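Local coordinates for selenium-binding protein (Sulfolobus tokodaii, PDB 2ECE), which is of uncertain function but belongs to the selenium-binding protein family, folds as a beta-propeller and may bind selenium, at residues A[12-17]-A[83-88]; A[31-36]-A[70-75]; A[250-255]-A[270-275]. One frame throughout, in Å; residues are numbered along the deposited sequence.

Interaction 1. Residues A[12-17]-A[83-88]; sequences FYPSPK and SALCPN
Here the N-terminal arm of a beta-propeller, just before it enters helix 16-20, leans on a short 3-10 turn in the connection between strands 77-78 and 97-101 of one blade. The contact is apolar packing, of side chains on one another and of one methyl on the backbone, and Leu-85 does most of the work. From CA its side chain heads toward the arm through CB. CG, set anti to the carbonyl carbon (chi1 -65°), comes within 4.0 Å of Phe-12 CB. Beyond it, with chi2 near anti, CD1 is the branch that reaches the backbone: this methyl lies 3.5 Å from Pro-14 N and 3.6 Å from Tyr-13 C, pressed on the peptide link between those residues. The same Leu-85 CD1 has Phe-12 CB at 3.8 Å and Pro-14 CG at 3.9 Å, and so touches both the root of the phenylalanine and the proline ring. Leu-85 and Pro-14 run side by side in the same direction.

Tyr-13 points away from 83-88 while Phe-12 points toward it; the tyrosine OH bonds to Gly-451 O, and its backbone N is held by Ser-82 OG. Next in the chain after Leu-85, Cys-86 is tied by a disulfide to Cys-460, and Leu-85 O takes a hydrogen bond from Tyr-461 OH, so the C-terminal tail is fastened to the same piece of chain that receives the arm. Further along the arm, Ser-15 sits at the N-cap of helix 16-20, its hydroxyl weakly bonded to Met-18 N. The closest approach of one side chain to another is made by the phenylalanine: one corner of its ring, Phe-12 CE2, rests 3.5 Å from Ala-84 CB.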
ATOM      1  N   PHE A  12     -10.606  14.768 -10.610  1.00 23.83           N
ATOM      2  CA  PHE A  12      -9.394  15.472 -10.203  1.00 22.52           C
ATOM      3  C   PHE A  12      -9.853  16.503  -9.175  1.00 23.41           C
ATOM      4  O   PHE A  12     -10.750  17.302  -9.448  1.00 23.46           O
ATOM      5  CB  PHE A  12      -8.742  16.207 -11.376  1.00 22.48           C
ATOM      6  CG  PHE A  12      -8.031  15.313 -12.355  1.00 21.69           C
ATOM      7  CD1 PHE A  12      -7.936  13.938 -12.146  1.00 20.72           C
ATOM      8  CD2 PHE A  12      -7.454  15.854 -13.500  1.00 19.36           C
ATOM      9  CE1 PHE A  12      -7.277  13.118 -13.061  1.00 21.06           C
ATOM     10  CE2 PHE A  12      -6.794  15.047 -14.419  1.00 21.62           C
ATOM     11  CZ  PHE A  12      -6.705  13.668 -14.199  1.00 22.59           C
ATOM     12  N   TYR A  13      -9.241  16.485  -7.998  1.00 23.32           N
ATOM     13  CA  TYR A  13      -9.608  17.416  -6.942  1.00 25.21           C
ATOM     14  C   TYR A  13      -8.412  18.309  -6.637  1.00 24.56           C
ATOM     15  O   TYR A  13      -7.297  17.819  -6.469  1.00 24.65           O
ATOM     16  CB  TYR A  13     -10.022  16.634  -5.689  1.00 25.18           C
ATOM     17  CG  TYR A  13     -10.850  15.399  -5.993  1.00 25.77           C
ATOM     18  CD1 TYR A  13     -10.307  14.119  -5.839  1.00 26.16           C
ATOM     19  CD2 TYR A  13     -12.167  15.510  -6.450  1.00 24.28           C
ATOM     20  CE1 TYR A  13     -11.051  12.970  -6.131  1.00 25.63           C
ATOM     21  CE2 TYR A  13     -12.926  14.370  -6.750  1.00 26.84           C
ATOM     22  CZ  TYR A  13     -12.359  13.100  -6.585  1.00 26.57           C
ATOM     23  OH  TYR A  13     -13.098  11.974  -6.868  1.00 23.10           O
ATOM     24  N   PRO A  14      -8.624  19.636  -6.568  1.00 25.54           N
ATOM     25  CA  PRO A  14      -7.510  20.550  -6.278  1.00 24.68           C
ATOM     26  C   PRO A  14      -6.911  20.299  -4.900  1.00 23.53           C
ATOM     27  O   PRO A  14      -5.694  20.306  -4.726  1.00 24.54           O
ATOM     28  CB  PRO A  14      -8.166  21.937  -6.338  1.00 24.70           C
ATOM     29  CG  PRO A  14      -9.366  21.733  -7.206  1.00 25.86           C
ATOM     30  CD  PRO A  14      -9.876  20.388  -6.755  1.00 25.68           C
ATOM     31  N   SER A  15      -7.786  20.058  -3.933  1.00 22.54           N
ATOM     32  CA  SER A  15      -7.377  19.876  -2.549  1.00 23.03           C
ATOM     33  C   SER A  15      -8.085  18.749  -1.817  1.00 24.61           C
ATOM     34  O   SER A  15      -9.079  18.203  -2.299  1.00 24.96           O
ATOM     35  CB  SER A  15      -7.672  21.156  -1.793  1.00 21.91           C
ATOM     36  OG  SER A  15      -9.047  21.456  -1.942  1.00 22.71           O
ATOM     37  N   PRO A  16      -7.584  18.405  -0.621  1.00 25.55           N
ATOM     38  CA  PRO A  16      -8.158  17.348   0.214  1.00 26.71           C
ATOM     39  C   PRO A  16      -9.626  17.652   0.517  1.00 27.15           C
ATOM     40  O   PRO A  16     -10.482  16.772   0.423  1.00 26.63           O
ATOM     41  CB  PRO A  16      -7.283  17.399   1.462  1.00 26.79           C
ATOM     42  CG  PRO A  16      -5.944  17.715   0.881  1.00 26.50           C
ATOM     43  CD  PRO A  16      -6.289  18.846  -0.069  1.00 25.65           C
ATOM     44  N   LYS A  17      -9.903  18.904   0.881  1.00 26.90           N
ATOM     45  CA  LYS A  17     -11.265  19.345   1.190  1.00 28.00           C
ATOM     46  C   LYS A  17     -12.195  19.079   0.009  1.00 26.33           C
ATOM     47  O   LYS A  17     -13.298  18.567   0.188  1.00 26.07           O
ATOM     48  CB  LYS A  17     -11.280  20.848   1.529  1.00 29.94           C
ATOM     49  CG  LYS A  17     -12.664  21.435   1.843  1.00 33.31           C
ATOM     50  CD  LYS A  17     -12.590  22.961   2.064  1.00 36.03           C
ATOM     51  CE  LYS A  17     -13.975  23.614   2.072  1.00 37.90           C
ATOM     52  NZ  LYS A  17     -13.930  25.110   2.198  1.00 36.72           N
ATOM     53  N   SER A  83      -3.032  15.207  -8.947  1.00 19.00           N
ATOM     54  CA  SER A  83      -1.749  15.874  -9.132  1.00 20.42           C
ATOM     55  C   SER A  83      -1.673  16.588 -10.481  1.00 21.52           C
ATOM     56  O   SER A  83      -0.829  17.462 -10.670  1.00 23.02           O
ATOM     57  CB  SER A  83      -0.611  14.860  -9.028  1.00 19.11           C
ATOM     58  OG  SER A  83      -0.749  13.850 -10.021  1.00 19.91           O
ATOM     59  N   ALA A  84      -2.555  16.220 -11.411  1.00 21.61           N
ATOM     60  CA  ALA A  84      -2.571  16.837 -12.739  1.00 22.71           C
ATOM     61  C   ALA A  84      -2.975  18.311 -12.691  1.00 22.75           C
ATOM     62  O   ALA A  84      -2.720  19.062 -13.636  1.00 22.83           O
ATOM     63  CB  ALA A  84      -3.519  16.077 -13.665  1.00 21.50           C
ATOM     64  N   LEU A  85      -3.618  18.713 -11.600  1.00 22.04           N
ATOM     65  CA  LEU A  85      -4.050  20.093 -11.435  1.00 22.79           C
ATOM     66  C   LEU A  85      -2.906  20.965 -10.924  1.00 24.82           C
ATOM     67  O   LEU A  85      -3.063  22.176 -10.755  1.00 24.79           O
ATOM     68  CB  LEU A  85      -5.237  20.164 -10.475  1.00 22.36           C
ATOM     69  CG  LEU A  85      -6.523  19.488 -10.972  1.00 21.88           C
ATOM     70  CD1 LEU A  85      -7.591  19.568  -9.895  1.00 22.76           C
ATOM     71  CD2 LEU A  85      -7.008  20.165 -12.250  1.00 23.47           C
ATOM     72  N   CYS A  86      -1.759  20.340 -10.673  1.00 24.57           N
ATOM     73  CA  CYS A  86      -0.577  21.059 -10.209  1.00 25.46           C
ATOM     74  C   CYS A  86      -0.059  21.966 -11.336  1.00 28.36           C
ATOM     75  O   CYS A  86      -0.280  21.691 -12.516  1.00 26.29           O
ATOM     76  CB  CYS A  86       0.532  20.071  -9.834  1.00 25.61           C
ATOM     77  SG  CYS A  86       0.206  18.994  -8.397  1.00 24.16           S
ATOM     78  N   PRO A  87       0.643  23.054 -10.982  1.00 30.50           N
ATOM     79  CA  PRO A  87       1.181  23.973 -11.990  1.00 32.10           C
ATOM     80  C   PRO A  87       1.904  23.273 -13.139  1.00 32.50           C
ATOM     81  O   PRO A  87       1.749  23.645 -14.301  1.00 33.41           O
ATOM     82  CB  PRO A  87       2.112  24.855 -11.169  1.00 32.93           C
ATOM     83  CG  PRO A  87       1.326  25.023  -9.900  1.00 33.57           C
ATOM     84  CD  PRO A  87       0.836  23.598  -9.623  1.00 32.07           C
ATOM     85  N   ASN A  88       2.689  22.254 -12.810  1.00 32.21           N
ATOM     86  CA  ASN A  88       3.438  21.515 -13.817  1.00 33.04           C
ATOM     87  C   ASN A  88       2.680  20.297 -14.341  1.00 33.84           C
ATOM     88  O   ASN A  88       3.250  19.459 -15.045  1.00 35.48           O
ATOM     89  CB  ASN A  88       4.792  21.081 -13.243  1.00 32.48           C
ATOM     90  CG  ASN A  88       4.656  20.065 -12.122  1.00 32.15           C
ATOM     91  OD1 ASN A  88       3.687  20.084 -11.363  1.00 30.02           O
ATOM     92  ND2 ASN A  88       5.646  19.180 -12.002  1.00 32.03           N
TER

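Interaction 2. Residues A[31-36]-A[70-75]; sequences ACLYTG and NDELHH
Packing comes first. Ala-31 and Leu-33, alternate residues of strand 27-33, both aim at the loop 70-75, which runs roughly against the strand. Ala-31 CB lies 4.1 Å from Leu-73 CB and nearer still, 3.5 Å, to His-74 O, so the small methyl meets backbone as much as side chain. Leu-73 CD1 in turn sets a methyl on the backbone, 3.8 Å from Cys-32 O. Leu-33 holds its CG in the crowded position between backbone N and carbonyl carbon (chi1 58°), which lays it alongside Glu-72, the two side chains heading the same way.

Next, methyls against a carboxylate. Glu-72 leaves its backbone with CG anti to N, then bends at chi2 (107°). Its OE2 stands 3.6 Å from Leu-33 CD1, and its OE1 3.5 Å from Thr-35 CG2, with the threonine crossing the glutamate at about a right angle. The charge is answered elsewhere: OE1 is bridged to Arg-104 and also bonded to Ser-403 OG.

A third residue and a water also link the two segments. Thr-35 OG1, beside its own backbone N, hangs over the bend of the loop, 3.3 Å from Asn-70 CA. The hydroxyl's main partner is Asp-43 OD2, an oxygen that also receives Leu-73 N. One water accepts a good bond from Asn-70 N at 2.8 Å; its contact with Thr-35 OG1 is weak and at most an alternative for the same proton.

Segment 70-75 belongs to the inter-blade connection from strand 60-65 to strand 77-78. Strand 27-33 pairs on one side with 44-49 and on the other with 443-449, and this joining of a late strand to the early ones in a single sheet is the ring closure familiar from beta-propellers.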
ATOM      1  N   ALA A  31      -6.629  -5.911  -6.346  1.00 17.43           N
ATOM      2  CA  ALA A  31      -5.558  -6.727  -6.895  1.00 18.81           C
ATOM      3  C   ALA A  31      -5.663  -8.097  -6.229  1.00 17.78           C
ATOM      4  O   ALA A  31      -5.544  -8.207  -5.006  1.00 18.75           O
ATOM      5  CB  ALA A  31      -4.209  -6.094  -6.592  1.00 17.15           C
ATOM      6  N   CYS A  32      -5.901  -9.131  -7.030  1.00 18.67           N
ATOM      7  CA  CYS A  32      -6.032 -10.495  -6.508  1.00 19.23           C
ATOM      8  C   CYS A  32      -4.984 -11.433  -7.098  1.00 21.26           C
ATOM      9  O   CYS A  32      -4.576 -11.270  -8.242  1.00 21.18           O
ATOM     10  CB  CYS A  32      -7.431 -11.036  -6.805  1.00 19.53           C
ATOM     11  SG  CYS A  32      -8.732 -10.143  -5.924  1.00 19.91           S
ATOM     12  N   LEU A  33      -4.569 -12.433  -6.326  1.00 22.27           N
ATOM     13  CA  LEU A  33      -3.543 -13.345  -6.800  1.00 22.95           C
ATOM     14  C   LEU A  33      -3.727 -14.816  -6.422  1.00 24.79           C
ATOM     15  O   LEU A  33      -4.338 -15.145  -5.405  1.00 24.85           O
ATOM     16  CB  LEU A  33      -2.179 -12.883  -6.284  1.00 21.48           C
ATOM     17  CG  LEU A  33      -2.076 -12.782  -4.752  1.00 22.03           C
ATOM     18  CD1 LEU A  33      -0.638 -12.997  -4.319  1.00 21.07           C
ATOM     19  CD2 LEU A  33      -2.587 -11.421  -4.284  1.00 21.91           C
ATOM     20  N   TYR A  34      -3.186 -15.688  -7.266  1.00 24.82           N
ATOM     21  CA  TYR A  34      -3.200 -17.127  -7.033  1.00 25.16           C
ATOM     22  C   TYR A  34      -1.744 -17.519  -6.774  1.00 26.31           C
ATOM     23  O   TYR A  34      -1.441 -18.659  -6.415  1.00 27.46           O
ATOM     24  CB  TYR A  34      -3.745 -17.870  -8.255  1.00 23.44           C
ATOM     25  CG  TYR A  34      -5.258 -17.915  -8.312  1.00 24.08           C
ATOM     26  CD1 TYR A  34      -5.990 -18.609  -7.344  1.00 23.99           C
ATOM     27  CD2 TYR A  34      -5.961 -17.262  -9.323  1.00 23.45           C
ATOM     28  CE1 TYR A  34      -7.385 -18.648  -7.386  1.00 23.19           C
ATOM     29  CE2 TYR A  34      -7.355 -17.298  -9.372  1.00 23.07           C
ATOM     30  CZ  TYR A  34      -8.056 -17.991  -8.404  1.00 23.09           C
ATOM     31  OH  TYR A  34      -9.426 -18.039  -8.451  1.00 25.18           O
ATOM     32  N   THR A  35      -0.848 -16.552  -6.962  1.00 26.10           N
ATOM     33  CA  THR A  35       0.575 -16.766  -6.737  1.00 25.78           C
ATOM     34  C   THR A  35       0.774 -17.141  -5.270  1.00 26.82           C
ATOM     35  O   THR A  35       0.368 -16.402  -4.372  1.00 27.40           O
ATOM     36  CB  THR A  35       1.392 -15.488  -7.042  1.00 25.46           C
ATOM     37  OG1 THR A  35       1.151 -15.067  -8.388  1.00 23.83           O
ATOM     38  CG2 THR A  35       2.871 -15.756  -6.878  1.00 26.54           C
ATOM     39  N   GLY A  36       1.376 -18.302  -5.026  1.00 27.47           N
ATOM     40  CA  GLY A  36       1.609 -18.736  -3.659  1.00 27.17           C
ATOM     41  C   GLY A  36       0.525 -19.645  -3.092  1.00 28.52           C
ATOM     42  O   GLY A  36       0.664 -20.173  -1.984  1.00 26.73           O
ATOM     43  N   ASN A  70       1.688 -16.205 -12.163  1.00 27.17           N
ATOM     44  CA  ASN A  70       2.688 -15.780 -11.180  1.00 27.69           C
ATOM     45  C   ASN A  70       3.240 -14.351 -11.274  1.00 25.64           C
ATOM     46  O   ASN A  70       4.417 -14.127 -11.003  1.00 25.54           O
ATOM     47  CB  ASN A  70       3.862 -16.767 -11.150  1.00 31.77           C
ATOM     48  CG  ASN A  70       3.456 -18.134 -10.633  1.00 34.73           C
ATOM     49  OD1 ASN A  70       2.688 -18.250  -9.673  1.00 38.30           O
ATOM     50  ND2 ASN A  70       3.979 -19.178 -11.260  1.00 38.45           N
ATOM     51  N   ASP A  71       2.400 -13.385 -11.642  1.00 22.97           N
ATOM     52  CA  ASP A  71       2.835 -11.986 -11.715  1.00 21.89           C
ATOM     53  C   ASP A  71       3.074 -11.481 -10.293  1.00 20.92           C
ATOM     54  O   ASP A  71       3.986 -10.693 -10.047  1.00 21.36           O
ATOM     55  CB  ASP A  71       1.745 -11.094 -12.339  1.00 21.93           C
ATOM     56  CG  ASP A  71       1.744 -11.117 -13.866  1.00 21.40           C
ATOM     57  OD1 ASP A  71       2.772 -10.763 -14.487  1.00 20.54           O
ATOM     58  OD2 ASP A  71       0.700 -11.469 -14.449  1.00 18.97           O
ATOM     59  N   GLU A  72       2.239 -11.982  -9.383  1.00 21.45           N
ATOM     60  CA  GLU A  72       2.178 -11.617  -7.966  1.00 20.80           C
ATOM     61  C   GLU A  72       1.705 -10.173  -7.924  1.00 20.88           C
ATOM     62  O   GLU A  72       2.497  -9.246  -7.742  1.00 20.00           O
ATOM     63  CB  GLU A  72       3.520 -11.765  -7.229  1.00 22.26           C
ATOM     64  CG  GLU A  72       3.519 -11.228  -5.756  1.00 23.02           C
ATOM     65  CD  GLU A  72       3.528 -12.315  -4.662  1.00 24.48           C
ATOM     66  OE1 GLU A  72       4.246 -13.328  -4.810  1.00 23.95           O
ATOM     67  OE2 GLU A  72       2.832 -12.146  -3.631  1.00 24.08           O
ATOM     68  N   LEU A  73       0.405  -9.985  -8.145  1.00 20.33           N
ATOM     69  CA  LEU A  73      -0.175  -8.648  -8.089  1.00 19.34           C
ATOM     70  C   LEU A  73      -0.054  -8.214  -6.648  1.00 18.71           C
ATOM     71  O   LEU A  73      -0.007  -9.062  -5.738  1.00 16.97           O
ATOM     72  CB  LEU A  73      -1.648  -8.648  -8.511  1.00 18.80           C
ATOM     73  CG  LEU A  73      -1.933  -8.876 -10.001  1.00 21.19           C
ATOM     74  CD1 LEU A  73      -3.314  -8.345 -10.348  1.00 19.40           C
ATOM     75  CD2 LEU A  73      -0.891  -8.158 -10.846  1.00 20.66           C
ATOM     76  N   HIS A  74       0.134  -6.917  -6.444  1.00 18.64           N
ATOM     77  CA  HIS A  74       0.266  -6.417  -5.079  1.00 18.62           C
ATOM     78  C   HIS A  74      -0.338  -5.001  -4.951  1.00 17.28           C
ATOM     79  O   HIS A  74      -1.519  -4.825  -4.670  1.00 16.70           O
ATOM     80  CB  HIS A  74       1.755  -6.397  -4.851  1.00 16.84           C
ATOM     81  CG  HIS A  74       2.195  -6.220  -3.436  1.00 17.85           C
ATOM     82  ND1 HIS A  74       2.381  -7.287  -2.583  1.00 16.34           N
ATOM     83  CD2 HIS A  74       2.625  -5.125  -2.767  1.00 16.92           C
ATOM     84  CE1 HIS A  74       2.910  -6.856  -1.451  1.00 16.68           C
ATOM     85  NE2 HIS A  74       3.067  -5.547  -1.536  1.00 18.62           N
ATOM     86  N   HIS A  75       0.425  -4.042  -5.452  1.00 16.69           N
ATOM     87  CA  HIS A  75       0.036  -2.632  -5.390  1.00 17.39           C
ATOM     88  C   HIS A  75      -0.175  -2.167  -6.826  1.00 18.08           C
ATOM     89  O   HIS A  75       0.428  -2.713  -7.750  1.00 17.19           O
ATOM     90  CB  HIS A  75       1.145  -1.762  -4.743  1.00 16.65           C
ATOM     91  CG  HIS A  75       1.115  -1.728  -3.240  1.00 22.82           C
ATOM     92  ND1 HIS A  75       0.476  -2.686  -2.481  1.00 22.51           N
ATOM     93  CD2 HIS A  75       1.670  -0.860  -2.357  1.00 21.71           C
ATOM     94  CE1 HIS A  75       0.635  -2.409  -1.199  1.00 22.42           C
ATOM     95  NE2 HIS A  75       1.356  -1.306  -1.096  1.00 22.54           N
TER
HETATM   96  O   HOH W   1      -0.736 -16.541 -10.735  1.00 22.27           O

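Interaction 3. Residues A[250-255]-A[270-275]; sequences NRMALE and NMVVSL
Arg-251 bends at chi2 (-64°), swinging its guanidinium back along its own strand, and Met-271 curls at chi2 and again at chi3, the latter -62°, folding its tip across the neighbouring strand. The arginine's NH1 donates to Asn-250 O at 2.8 Å, in the guanidinium plane but from above the carbonyl plane. Over the centre of one guanidinium face sits Leu-275 CD1, 3.8 Å from CZ of Arg-251. NH1 also reaches Glu-248 O and NH2 reaches Lys-223 O. An alanine here would take away the bonds the guanidinium gives to the carbonyls of Asn-250, Glu-248 and Lys-223, and would probably leave Leu-275 poorly packed.

Met-271 lays SD 3.5 Å from Ala-253 CB and brings CE against the backbone, 3.5 Å from Arg-251 C. Between these pairs the strands kink: Met-252 has a positive phi (77°), Val-272 takes helix-like backbone angles, and the regular alternation of pairs is interrupted. Their side chains meet obliquely, and Val-272 CG2 is squeezed to 3.5 Å from Leu-254 CD1, tighter than usual carbon contact.

Despite the kink, four backbone hydrogen bonds join the strands. Arg-251 N gives to Val-273 O at 2.8 Å, with a longer return bond from Val-273 N to Arg-251 O. At the kink itself, Val-272 N bonds to Met-252 O at 3.1 Å, and beyond it Leu-254 N meets Asn-270 O nearly along the C=O axis. The whole is an antiparallel beta hairpin, strands 250-258 and 266-274, the two innermost strands of a propeller blade.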
ATOM      1  N   ASN A 250      14.930  -1.488  14.812  1.00 29.20           N
ATOM      2  CA  ASN A 250      13.744  -1.801  14.011  1.00 27.65           C
ATOM      3  C   ASN A 250      14.080  -2.236  12.591  1.00 26.21           C
ATOM      4  O   ASN A 250      15.116  -1.860  12.045  1.00 25.23           O
ATOM      5  CB  ASN A 250      12.794  -0.599  13.960  1.00 26.53           C
ATOM      6  CG  ASN A 250      12.316  -0.175  15.337  1.00 26.90           C
ATOM      7  OD1 ASN A 250      11.852  -0.999  16.124  1.00 28.15           O
ATOM      8  ND2 ASN A 250      12.418   1.119  15.629  1.00 22.54           N
ATOM      9  N   ARG A 251      13.196  -3.030  11.997  1.00 25.76           N
ATOM     10  CA  ARG A 251      13.390  -3.507  10.634  1.00 24.67           C
ATOM     11  C   ARG A 251      12.099  -3.447   9.808  1.00 23.57           C
ATOM     12  O   ARG A 251      10.997  -3.639  10.318  1.00 22.72           O
ATOM     13  CB  ARG A 251      13.934  -4.939  10.647  1.00 25.10           C
ATOM     14  CG  ARG A 251      15.351  -5.062  11.203  1.00 25.22           C
ATOM     15  CD  ARG A 251      16.355  -4.325  10.328  1.00 26.06           C
ATOM     16  NE  ARG A 251      17.735  -4.526  10.769  1.00 29.08           N
ATOM     17  CZ  ARG A 251      18.300  -3.899  11.799  1.00 30.69           C
ATOM     18  NH1 ARG A 251      17.606  -3.016  12.506  1.00 27.72           N
ATOM     19  NH2 ARG A 251      19.565  -4.159  12.122  1.00 29.55           N
ATOM     20  N   MET A 252      12.278  -3.194   8.518  1.00 22.84           N
ATOM     21  CA  MET A 252      11.203  -3.079   7.556  1.00 21.71           C
ATOM     22  C   MET A 252      10.499  -1.721   7.689  1.00 21.28           C
ATOM     23  O   MET A 252       9.463  -1.599   8.350  1.00 20.36           O
ATOM     24  CB  MET A 252      10.197  -4.216   7.751  1.00 22.40           C
ATOM     25  CG  MET A 252      10.789  -5.618   7.556  1.00 22.92           C
ATOM     26  SD  MET A 252       9.560  -6.939   7.535  1.00 23.51           S
ATOM     27  CE  MET A 252      10.519  -8.348   8.174  1.00 23.56           C
ATOM     28  N   ALA A 253      11.001  -0.745   6.935  1.00 20.13           N
ATOM     29  CA  ALA A 253      10.437   0.598   6.908  1.00 18.88           C
ATOM     30  C   ALA A 253       9.543   0.518   5.663  1.00 18.98           C
ATOM     31  O   ALA A 253      10.049   0.704   4.546  1.00 18.88           O
ATOM     32  CB  ALA A 253      11.556   1.633   6.723  1.00 18.85           C
ATOM     33  N   LEU A 254       8.241   0.283   5.830  1.00 18.67           N
ATOM     34  CA  LEU A 254       7.359   0.111   4.709  1.00 17.89           C
ATOM     35  C   LEU A 254       6.667   1.408   4.194  1.00 18.41           C
ATOM     36  O   LEU A 254       7.234   2.142   3.373  1.00 18.04           O
ATOM     37  CB  LEU A 254       6.308  -1.043   5.075  1.00 16.45           C
ATOM     38  CG  LEU A 254       7.074  -2.369   5.348  1.00 17.76           C
ATOM     39  CD1 LEU A 254       6.049  -3.467   5.285  1.00 13.71           C
ATOM     40  CD2 LEU A 254       8.201  -2.666   4.336  1.00 15.30           C
ATOM     41  N   GLU A 255       5.330   1.408   4.403  1.00 18.49           N
ATOM     42  CA  GLU A 255       4.405   2.419   3.898  1.00 18.69           C
ATOM     43  C   GLU A 255       4.556   3.848   4.312  1.00 19.53           C
ATOM     44  O   GLU A 255       4.513   4.182   5.513  1.00 19.26           O
ATOM     45  CB  GLU A 255       2.940   1.971   4.158  1.00 18.04           C
ATOM     46  CG  GLU A 255       2.527   0.603   3.601  1.00 19.53           C
ATOM     47  CD  GLU A 255       2.525   0.522   2.079  1.00 20.49           C
ATOM     48  OE1 GLU A 255       2.239   1.541   1.424  1.00 21.67           O
ATOM     49  OE2 GLU A 255       2.792  -0.572   1.533  1.00 20.41           O
ATOM     50  N   ASN A 270       5.407   3.077   8.946  1.00 21.01           N
ATOM     51  CA  ASN A 270       5.389   1.971   9.885  1.00 20.53           C
ATOM     52  C   ASN A 270       6.673   1.146   9.830  1.00 22.37           C
ATOM     53  O   ASN A 270       7.217   0.883   8.749  1.00 22.48           O
ATOM     54  CB  ASN A 270       4.182   1.065   9.605  1.00 19.13           C
ATOM     55  CG  ASN A 270       4.180   0.492   8.183  1.00 20.55           C
ATOM     56  OD1 ASN A 270       4.293   1.227   7.199  1.00 19.98           O
ATOM     57  ND2 ASN A 270       4.035  -0.822   8.075  1.00 16.84           N
ATOM     58  N   MET A 271       7.169   0.785  11.009  1.00 20.98           N
ATOM     59  CA  MET A 271       8.340  -0.069  11.143  1.00 22.02           C
ATOM     60  C   MET A 271       7.680  -1.350  11.617  1.00 22.31           C
ATOM     61  O   MET A 271       7.104  -1.385  12.703  1.00 21.98           O
ATOM     62  CB  MET A 271       9.301   0.457  12.212  1.00 22.10           C
ATOM     63  CG  MET A 271      10.145   1.638  11.773  1.00 21.72           C
ATOM     64  SD  MET A 271      10.926   1.414  10.140  1.00 23.69           S
ATOM     65  CE  MET A 271      11.975   0.003  10.426  1.00 21.39           C
ATOM     66  N   VAL A 272       7.749  -2.393  10.797  1.00 21.73           N
ATOM     67  CA  VAL A 272       7.091  -3.658  11.114  1.00 23.05           C
ATOM     68  C   VAL A 272       7.522  -4.423  12.364  1.00 23.55           C
ATOM     69  O   VAL A 272       6.674  -4.852  13.148  1.00 23.98           O
ATOM     70  CB  VAL A 272       7.163  -4.636   9.913  1.00 23.48           C
ATOM     71  CG1 VAL A 272       6.434  -5.934  10.251  1.00 23.54           C
ATOM     72  CG2 VAL A 272       6.539  -3.990   8.678  1.00 21.84           C
ATOM     73  N   VAL A 273       8.820  -4.598  12.567  1.00 23.81           N
ATOM     74  CA  VAL A 273       9.253  -5.377  13.715  1.00 26.19           C
ATOM     75  C   VAL A 273      10.551  -4.925  14.373  1.00 27.32           C
ATOM     76  O   VAL A 273      11.512  -4.539  13.703  1.00 27.43           O
ATOM     77  CB  VAL A 273       9.370  -6.866  13.315  1.00 26.45           C
ATOM     78  CG1 VAL A 273      10.301  -7.004  12.128  1.00 27.55           C
ATOM     79  CG2 VAL A 273       9.868  -7.698  14.490  1.00 27.95           C
ATOM     80  N   SER A 274      10.560  -4.966  15.702  1.00 28.01           N
ATOM     81  CA  SER A 274      11.732  -4.594  16.479  1.00 28.46           C
ATOM     82  C   SER A 274      12.534  -5.845  16.785  1.00 28.96           C
ATOM     83  O   SER A 274      11.973  -6.860  17.185  1.00 29.37           O
ATOM     84  CB  SER A 274      11.313  -3.935  17.794  1.00 29.17           C
ATOM     85  OG  SER A 274      12.384  -3.960  18.723  1.00 29.82           O
ATOM     86  N   LEU A 275      13.846  -5.779  16.597  1.00 29.73           N
ATOM     87  CA  LEU A 275      14.691  -6.930  16.880  1.00 31.76           C
ATOM     88  C   LEU A 275      14.857  -7.135  18.385  1.00 32.99           C
ATOM     89  O   LEU A 275      15.382  -8.159  18.818  1.00 33.88           O
ATOM     90  CB  LEU A 275      16.069  -6.759  16.237  1.00 30.30           C
ATOM     91  CG  LEU A 275      16.131  -6.740  14.706  1.00 30.85           C
ATOM     92  CD1 LEU A 275      17.577  -6.697  14.265  1.00 30.45           C
ATOM     93  CD2 LEU A 275      15.445  -7.973  14.142  1.00 32.22           C
TER

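All three contacts are largely buried, but they differ in place and chemistry. Interaction 1 lies farthest out, its centre about 21 Å from the centre of the chain, with two residues partly exposed; it joins terminal arm to blade loop by apolar packing. Interaction 2 packs an inter-blade connection on a strand of the closing blade, mixing methyls with charges paired elsewhere. Interaction 3 alone pairs strands of one sheet, through direct backbone hydrogen bonds. Interactions 2 and 3, with centres about 23 Å apart, touch where His-75 NE2 lies 3.1 Å from Glu-255 OE2, probably a hydrogen bond between that connection and a strand of another blade. Interaction 1 touches neither, although 31-36 and 70-75 lie within the loop it closes.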